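Long-range contact in 3,4-dihydroxy-2-butanone 4-phosphate synthase (Acinetobacter baumannii, PDB 6MNZ), which probably converts D-ribulose 5-phosphate into formate and 3,4-dihydroxy-2-butanone 4-phosphate, a step of riboflavin biosynthesis that uses magnesium or manganese: residues C57-N69 / I108-I121. Sequence-based numbering, arbitrary orientation.
Sequences CLTLSRERCKQLN and IQAAVAAHAKPTDI
In the DHBP synthase domain, the C-terminal end of helix 101-112 and the turn after it dock on strand 57-60 and helix 62-68, with R64 and Q67 reaching into the carbonyls of that turn. R64 has CG anti to its own N (chi1 170°) and then bends at the next two torsions, which brings the guanidinium up to these carbonyls with CA of V112 lying over one of its faces. NH1 donates to A113 O at 2.6 Å, nearly in line with the C=O although tilted out of the guanidinium plane, while NH2 makes a weak bond to A114 O. The methyl of A116 abuts the guanidinium edge. NH2 also forms a salt bridge with E157, so the cation, buried here, has both a carboxylate and backbone oxygens around it. Q67 runs out extended; its NE2 uses an in-plane lone pair of A116 O (2.9 Å) and adds a weak, straight bond to A114 O. Both side chains, one helical turn apart, thus grip the type I turn A113-A116. Strand 57-60 is an inner strand of the domain's mixed sheet, between 127-131 and 160-164, and residues 108-112 of the helix run almost parallel to it (5°), packed against the sheet. L58 points into that interface and meets I108, A111 and V112: CD1 lies 3.8 Å from CG2 of I108, and CD2 3.7 Å from CB of A111. Further along, L68 CD1 leans on A111, and its CD2 meets CG2 of I121 at 4.0 Å. Helix 62-68 starts with S61 OG accepting from R64 N and finishes in a Schellman motif at N69, beside which the P118 ring packs, its CG 3.8 Å from N69 CB. A water lies within hydrogen-bonding distance of both L68 O and P118 O.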
ATOM      1  N   CYS A  57     -24.090 -12.120   8.593  1.00 39.63           N
ATOM      2  CA  CYS A  57     -22.816 -11.638   9.102  1.00 32.57           C
ATOM      3  C   CYS A  57     -23.073 -10.631  10.213  1.00 34.71           C
ATOM      4  O   CYS A  57     -24.215 -10.230  10.453  1.00 32.30           O
ATOM      5  CB  CYS A  57     -21.976 -11.011   7.983  1.00 27.11           C
ATOM      6  SG  CYS A  57     -21.443 -12.195   6.723  1.00 24.36           S
ATOM      7  N   LEU A  58     -22.040 -10.409  11.027  1.00 42.83           N
ATOM      8  CA  LEU A  58     -22.139  -9.602  12.244  1.00 34.61           C
ATOM      9  C   LEU A  58     -21.043  -8.541  12.196  1.00 35.57           C
ATOM     10  O   LEU A  58     -19.864  -8.855  12.376  1.00 38.87           O
ATOM     11  CB  LEU A  58     -22.017 -10.464  13.496  1.00 30.14           C
ATOM     12  CG  LEU A  58     -21.792  -9.662  14.781  1.00 35.11           C
ATOM     13  CD1 LEU A  58     -22.905  -8.654  14.983  1.00 35.37           C
ATOM     14  CD2 LEU A  58     -21.637 -10.569  15.993  1.00 36.42           C
ATOM     15  N   THR A  59     -21.409  -7.321  11.821  1.00 31.36           N
ATOM     16  CA  THR A  59     -20.431  -6.248  11.719  1.00 34.08           C
ATOM     17  C   THR A  59     -19.985  -5.806  13.110  1.00 29.83           C
ATOM     18  O   THR A  59     -20.808  -5.689  14.023  1.00 29.04           O
ATOM     19  CB  THR A  59     -21.030  -5.075  10.947  1.00 31.40           C
ATOM     20  OG1 THR A  59     -22.118  -4.515  11.694  1.00 38.87           O
ATOM     21  CG2 THR A  59     -21.541  -5.545   9.589  1.00 25.43           C
ATOM     22  N   LEU A  60     -18.668  -5.768  13.319  1.00 29.50           N
ATOM     23  CA  LEU A  60     -18.073  -5.334  14.574  1.00 33.84           C
ATOM     24  C   LEU A  60     -17.110  -4.184  14.313  1.00 34.13           C
ATOM     25  O   LEU A  60     -16.372  -4.187  13.323  1.00 31.69           O
ATOM     26  CB  LEU A  60     -17.303  -6.462  15.283  1.00 30.60           C
ATOM     27  CG  LEU A  60     -18.091  -7.509  16.068  1.00 29.36           C
ATOM     28  CD1 LEU A  60     -18.966  -8.247  15.120  1.00 30.06           C
ATOM     29  CD2 LEU A  60     -17.183  -8.506  16.799  1.00 28.38           C
ATOM     30  N   SER A  61     -16.900  -3.396  15.362  1.00 30.44           N
ATOM     31  CA  SER A  61     -15.807  -2.440  15.387  1.00 34.15           C
ATOM     32  C   SER A  61     -14.484  -3.136  15.693  1.00 38.31           C
ATOM     33  O   SER A  61     -14.436  -4.209  16.300  1.00 47.51           O
ATOM     34  CB  SER A  61     -16.077  -1.353  16.424  1.00 32.03           C
ATOM     35  OG  SER A  61     -15.984  -1.875  17.738  1.00 27.30           O
ATOM     36  N   ARG A  62     -13.392  -2.454  15.336  1.00 37.12           N
ATOM     37  CA  ARG A  62     -12.060  -2.952  15.660  1.00 30.55           C
ATOM     38  C   ARG A  62     -11.835  -3.000  17.165  1.00 31.36           C
ATOM     39  O   ARG A  62     -11.281  -3.975  17.687  1.00 36.00           O
ATOM     40  CB  ARG A  62     -11.003  -2.075  14.992  1.00 29.37           C
ATOM     41  CG  ARG A  62     -10.968  -2.213  13.481  1.00 52.80           C
ATOM     42  CD  ARG A  62      -9.874  -1.357  12.860  1.00 46.57           C
ATOM     43  NE  ARG A  62      -8.554  -1.672  13.398  1.00 52.38           N
ATOM     44  CZ  ARG A  62      -7.407  -1.324  12.821  1.00 69.55           C
ATOM     45  NH1 ARG A  62      -7.406  -0.760  11.619  1.00 55.09           N
ATOM     46  NH2 ARG A  62      -6.254  -1.639  13.400  1.00 75.36           N
ATOM     47  N   GLU A  63     -12.318  -1.989  17.890  1.00 32.83           N
ATOM     48  CA  GLU A  63     -12.314  -2.054  19.346  1.00 40.14           C
ATOM     49  C   GLU A  63     -13.000  -3.325  19.828  1.00 32.40           C
ATOM     50  O   GLU A  63     -12.434  -4.096  20.610  1.00 41.35           O
ATOM     51  CB  GLU A  63     -12.998  -0.819  19.932  1.00 37.70           C
ATOM     52  CG  GLU A  63     -12.344   0.501  19.551  1.00 39.27           C
ATOM     53  CD  GLU A  63     -12.857   1.045  18.232  1.00 46.45           C
ATOM     54  OE1 GLU A  63     -12.304   0.647  17.184  1.00 30.43           O
ATOM     55  OE2 GLU A  63     -13.963   1.628  18.229  1.00 63.33           O
ATOM     56  N   ARG A  64     -14.198  -3.596  19.309  1.00 28.46           N
ATOM     57  CA  ARG A  64     -14.933  -4.779  19.735  1.00 30.36           C
ATOM     58  C   ARG A  64     -14.201  -6.058  19.352  1.00 31.05           C
ATOM     59  O   ARG A  64     -14.344  -7.079  20.033  1.00 28.89           O
ATOM     60  CB  ARG A  64     -16.336  -4.754  19.125  1.00 31.68           C
ATOM     61  CG  ARG A  64     -17.128  -6.034  19.295  1.00 33.00           C
ATOM     62  CD  ARG A  64     -17.470  -6.315  20.743  1.00 36.62           C
ATOM     63  NE  ARG A  64     -18.385  -5.325  21.301  1.00 33.88           N
ATOM     64  CZ  ARG A  64     -18.869  -5.373  22.538  1.00 41.51           C
ATOM     65  NH1 ARG A  64     -18.610  -6.421  23.312  1.00 43.84           N
ATOM     66  NH2 ARG A  64     -19.501  -4.323  23.047  1.00 42.88           N
ATOM     67  N   CYS A  65     -13.500  -6.053  18.215  1.00 30.86           N
ATOM     68  CA  CYS A  65     -12.732  -7.227  17.810  1.00 28.24           C
ATOM     69  C   CYS A  65     -11.532  -7.445  18.724  1.00 31.74           C
ATOM     70  O   CYS A  65     -11.300  -8.566  19.193  1.00 33.87           O
ATOM     71  CB  CYS A  65     -12.279  -7.078  16.358  1.00 25.62           C
ATOM     72  SG  CYS A  65     -13.576  -7.400  15.132  1.00 21.57           S
ATOM     73  N   LYS A  66     -10.815  -6.371  19.061  1.00 41.81           N
ATOM     74  CA  LYS A  66      -9.687  -6.484  19.980  1.00 42.12           C
ATOM     75  C   LYS A  66     -10.147  -6.936  21.361  1.00 38.60           C
ATOM     76  O   LYS A  66      -9.574  -7.866  21.940  1.00 41.40           O
ATOM     77  CB  LYS A  66      -8.948  -5.147  20.068  1.00 43.68           C
ATOM     78  CG  LYS A  66      -7.447  -5.273  20.297  1.00 53.42           C
ATOM     79  CD  LYS A  66      -6.717  -5.726  19.039  1.00 68.28           C
ATOM     80  CE  LYS A  66      -5.267  -6.085  19.337  1.00 64.83           C
ATOM     81  NZ  LYS A  66      -4.584  -6.706  18.168  1.00 51.41           N
ATOM     82  N   GLN A  67     -11.242  -6.358  21.858  1.00 30.51           N
ATOM     83  CA  GLN A  67     -11.853  -6.853  23.087  1.00 32.89           C
ATOM     84  C   GLN A  67     -12.157  -8.344  22.992  1.00 43.51           C
ATOM     85  O   GLN A  67     -11.977  -9.085  23.965  1.00 39.01           O
ATOM     86  CB  GLN A  67     -13.127  -6.061  23.387  1.00 30.67           C
ATOM     87  CG  GLN A  67     -13.967  -6.619  24.524  1.00 37.28           C
ATOM     88  CD  GLN A  67     -15.093  -5.685  24.930  1.00 39.34           C
ATOM     89  OE1 GLN A  67     -14.986  -4.465  24.793  1.00 34.49           O
ATOM     90  NE2 GLN A  67     -16.200  -6.257  25.390  1.00 47.71           N
ATOM     91  N   LEU A  68     -12.566  -8.812  21.814  1.00 41.11           N
ATOM     92  CA  LEU A  68     -12.848 -10.225  21.609  1.00 30.23           C
ATOM     93  C   LEU A  68     -11.609 -11.041  21.259  1.00 34.45           C
ATOM     94  O   LEU A  68     -11.711 -12.265  21.128  1.00 35.66           O
ATOM     95  CB  LEU A  68     -13.890 -10.403  20.503  1.00 27.69           C
ATOM     96  CG  LEU A  68     -15.321  -9.984  20.839  1.00 29.87           C
ATOM     97  CD1 LEU A  68     -16.151  -9.929  19.569  1.00 32.56           C
ATOM     98  CD2 LEU A  68     -15.947 -10.927  21.850  1.00 37.63           C
ATOM     99  N   ASN A  69     -10.449 -10.404  21.114  1.00 44.14           N
ATOM    100  CA  ASN A  69      -9.228 -11.089  20.698  1.00 38.48           C
ATOM    101  C   ASN A  69      -9.450 -11.848  19.391  1.00 35.28           C
ATOM    102  O   ASN A  69      -9.209 -13.054  19.292  1.00 36.66           O
ATOM    103  CB  ASN A  69      -8.727 -12.030  21.796  1.00 30.79           C
ATOM    104  CG  ASN A  69      -7.373 -12.635  21.475  1.00 32.13           C
ATOM    105  OD1 ASN A  69      -6.663 -12.163  20.589  1.00 30.53           O
ATOM    106  ND2 ASN A  69      -6.986 -13.652  22.232  1.00 50.73           N
ATOM    107  N   ILE A 108     -24.467 -14.207  18.351  1.00 36.53           N
ATOM    108  CA  ILE A 108     -24.282 -12.770  18.163  1.00 38.62           C
ATOM    109  C   ILE A 108     -24.336 -12.051  19.505  1.00 38.57           C
ATOM    110  O   ILE A 108     -23.487 -11.206  19.813  1.00 28.67           O
ATOM    111  CB  ILE A 108     -25.334 -12.220  17.185  1.00 41.99           C
ATOM    112  CG1 ILE A 108     -25.077 -12.764  15.779  1.00 25.90           C
ATOM    113  CG2 ILE A 108     -25.319 -10.697  17.178  1.00 36.51           C
ATOM    114  CD1 ILE A 108     -26.315 -12.823  14.910  1.00 37.02           C
ATOM    115  N   GLN A 109     -25.326 -12.392  20.333  1.00 48.00           N
ATOM    116  CA  GLN A 109     -25.480 -11.726  21.623  1.00 48.23           C
ATOM    117  C   GLN A 109     -24.196 -11.799  22.437  1.00 45.76           C
ATOM    118  O   GLN A 109     -23.770 -10.804  23.034  1.00 41.30           O
ATOM    119  CB  GLN A 109     -26.641 -12.349  22.400  1.00 54.23           C
ATOM    120  CG  GLN A 109     -28.001 -12.188  21.734  1.00 51.18           C
ATOM    121  CD  GLN A 109     -28.309 -10.753  21.344  1.00 64.68           C
ATOM    122  OE1 GLN A 109     -29.025 -10.514  20.375  1.00 64.17           O
ATOM    123  NE2 GLN A 109     -27.923  -9.809  22.198  1.00 65.74           N
ATOM    124  N   ALA A 110     -23.549 -12.967  22.450  1.00 55.07           N
ATOM    125  CA  ALA A 110     -22.314 -13.120  23.209  1.00 45.87           C
ATOM    126  C   ALA A 110     -21.240 -12.171  22.700  1.00 39.50           C
ATOM    127  O   ALA A 110     -20.518 -11.555  23.494  1.00 42.53           O
ATOM    128  CB  ALA A 110     -21.829 -14.567  23.134  1.00 32.87           C
ATOM    129  N   ALA A 111     -21.165 -11.983  21.382  1.00 37.66           N
ATOM    130  CA  ALA A 111     -20.133 -11.122  20.818  1.00 41.39           C
ATOM    131  C   ALA A 111     -20.372  -9.661  21.179  1.00 40.12           C
ATOM    132  O   ALA A 111     -19.437  -8.953  21.571  1.00 40.22           O
ATOM    133  CB  ALA A 111     -20.077 -11.297  19.301  1.00 46.27           C
ATOM    134  N   VAL A 112     -21.635  -9.224  21.163  1.00 39.33           N
ATOM    135  CA  VAL A 112     -21.960  -7.810  21.307  1.00 35.64           C
ATOM    136  C   VAL A 112     -22.480  -7.471  22.695  1.00 34.72           C
ATOM    137  O   VAL A 112     -22.943  -6.343  22.912  1.00 41.45           O
ATOM    138  CB  VAL A 112     -22.984  -7.366  20.241  1.00 28.38           C
ATOM    139  CG1 VAL A 112     -22.489  -7.726  18.849  1.00 37.85           C
ATOM    140  CG2 VAL A 112     -24.346  -7.990  20.515  1.00 47.58           C
ATOM    141  N   ALA A 113     -22.506  -8.434  23.612  1.00 41.24           N
ATOM    142  CA  ALA A 113     -22.690  -8.119  25.021  1.00 40.23           C
ATOM    143  C   ALA A 113     -21.707  -7.043  25.462  1.00 36.34           C
ATOM    144  O   ALA A 113     -20.590  -6.949  24.945  1.00 32.29           O
ATOM    145  CB  ALA A 113     -22.509  -9.380  25.868  1.00 44.48           C
ATOM    146  N   ALA A 114     -22.164  -6.175  26.368  1.00 46.37           N
ATOM    147  CA  ALA A 114     -21.428  -4.951  26.664  1.00 44.58           C
ATOM    148  C   ALA A 114     -19.992  -5.257  27.077  1.00 44.71           C
ATOM    149  O   ALA A 114     -19.038  -4.759  26.466  1.00 44.09           O
ATOM    150  CB  ALA A 114     -22.146  -4.165  27.761  1.00 61.13           C
ATOM    151  N   HIS A 115     -19.818  -6.118  28.078  1.00 47.10           N
ATOM    152  CA  HIS A 115     -18.511  -6.408  28.657  1.00 45.26           C
ATOM    153  C   HIS A 115     -18.018  -7.796  28.250  1.00 41.23           C
ATOM    154  O   HIS A 115     -17.419  -8.520  29.048  1.00 43.68           O
ATOM    155  CB  HIS A 115     -18.557  -6.281  30.178  1.00 40.47           C
ATOM    156  CG  HIS A 115     -19.014  -4.937  30.659  1.00 54.15           C
ATOM    157  ND1 HIS A 115     -18.217  -3.814  30.595  1.00 58.44           N
ATOM    158  CD2 HIS A 115     -20.199  -4.530  31.171  1.00 66.73           C
ATOM    159  CE1 HIS A 115     -18.900  -2.768  31.030  1.00 52.93           C
ATOM    160  NE2 HIS A 115     -20.108  -3.174  31.375  1.00 66.51           N
ATOM    161  N   ALA A 116     -18.322  -8.200  27.019  1.00 43.62           N
ATOM    162  CA  ALA A 116     -18.001  -9.546  26.566  1.00 45.31           C
ATOM    163  C   ALA A 116     -16.502  -9.802  26.655  1.00 40.64           C
ATOM    164  O   ALA A 116     -15.682  -8.892  26.506  1.00 40.57           O
ATOM    165  CB  ALA A 116     -18.480  -9.754  25.129  1.00 42.08           C
ATOM    166  N   LYS A 117     -16.150 -11.051  26.921  1.00 40.49           N
ATOM    167  CA  LYS A 117     -14.772 -11.513  26.944  1.00 34.48           C
ATOM    168  C   LYS A 117     -14.468 -12.375  25.728  1.00 32.16           C
ATOM    169  O   LYS A 117     -15.378 -12.857  25.044  1.00 35.21           O
ATOM    170  CB  LYS A 117     -14.503 -12.313  28.223  1.00 43.64           C
ATOM    171  CG  LYS A 117     -14.717 -11.529  29.503  1.00 49.69           C
ATOM    172  CD  LYS A 117     -13.619 -10.498  29.710  1.00 75.67           C
ATOM    173  CE  LYS A 117     -13.645  -9.937  31.123  1.00 84.89           C
ATOM    174  NZ  LYS A 117     -12.504  -9.014  31.377  1.00 85.22           N
ATOM    175  N   PRO A 118     -13.189 -12.653  25.468  1.00 29.77           N
ATOM    176  CA  PRO A 118     -12.861 -13.648  24.433  1.00 30.52           C
ATOM    177  C   PRO A 118     -13.349 -15.044  24.769  1.00 33.63           C
ATOM    178  O   PRO A 118     -13.457 -15.878  23.862  1.00 36.03           O
ATOM    179  CB  PRO A 118     -11.329 -13.586  24.355  1.00 32.99           C
ATOM    180  CG  PRO A 118     -10.971 -12.237  24.878  1.00 34.63           C
ATOM    181  CD  PRO A 118     -11.998 -11.916  25.929  1.00 34.96           C
ATOM    182  N   THR A 119     -13.408 -15.389  26.056  1.00 40.56           N
ATOM    183  CA  THR A 119     -13.879 -16.700  26.481  1.00 41.93           C
ATOM    184  C   THR A 119     -15.398 -16.820  26.472  1.00 43.66           C
ATOM    185  O   THR A 119     -15.914 -17.940  26.542  1.00 48.64           O
ATOM    186  CB  THR A 119     -13.363 -17.016  27.888  1.00 39.19           C
ATOM    187  OG1 THR A 119     -11.976 -16.671  27.983  1.00 42.13           O
ATOM    188  CG2 THR A 119     -13.532 -18.493  28.201  1.00 60.56           C
ATOM    189  N   ASP A 120     -16.118 -15.715  26.284  1.00 36.83           N
ATOM    190  CA  ASP A 120     -17.526 -15.784  25.915  1.00 39.52           C
ATOM    191  C   ASP A 120     -17.750 -16.362  24.522  1.00 38.83           C
ATOM    192  O   ASP A 120     -18.907 -16.463  24.101  1.00 40.63           O
ATOM    193  CB  ASP A 120     -18.154 -14.392  25.999  1.00 37.76           C
ATOM    194  CG  ASP A 120     -18.270 -13.888  27.424  1.00 33.63           C
ATOM    195  OD1 ASP A 120     -18.473 -12.668  27.607  1.00 42.43           O
ATOM    196  OD2 ASP A 120     -18.072 -14.691  28.359  1.00 50.74           O
ATOM    197  N   ILE A 121     -16.690 -16.658  23.772  1.00 36.29           N
ATOM    198  CA  ILE A 121     -16.788 -16.854  22.329  1.00 35.03           C
ATOM    199  C   ILE A 121     -15.650 -17.764  21.888  1.00 34.33           C
ATOM    200  O   ILE A 121     -14.637 -17.899  22.580  1.00 45.89           O
ATOM    201  CB  ILE A 121     -16.763 -15.496  21.584  1.00 43.84           C
ATOM    202  CG1 ILE A 121     -17.298 -15.644  20.158  1.00 45.59           C
ATOM    203  CG2 ILE A 121     -15.350 -14.898  21.564  1.00 34.68           C
ATOM    204  CD1 ILE A 121     -18.792 -15.967  20.070  1.00 54.22           C
TER
HETATM  205  O   HOH W   1     -11.827 -15.291  21.483  1.00 26.79           O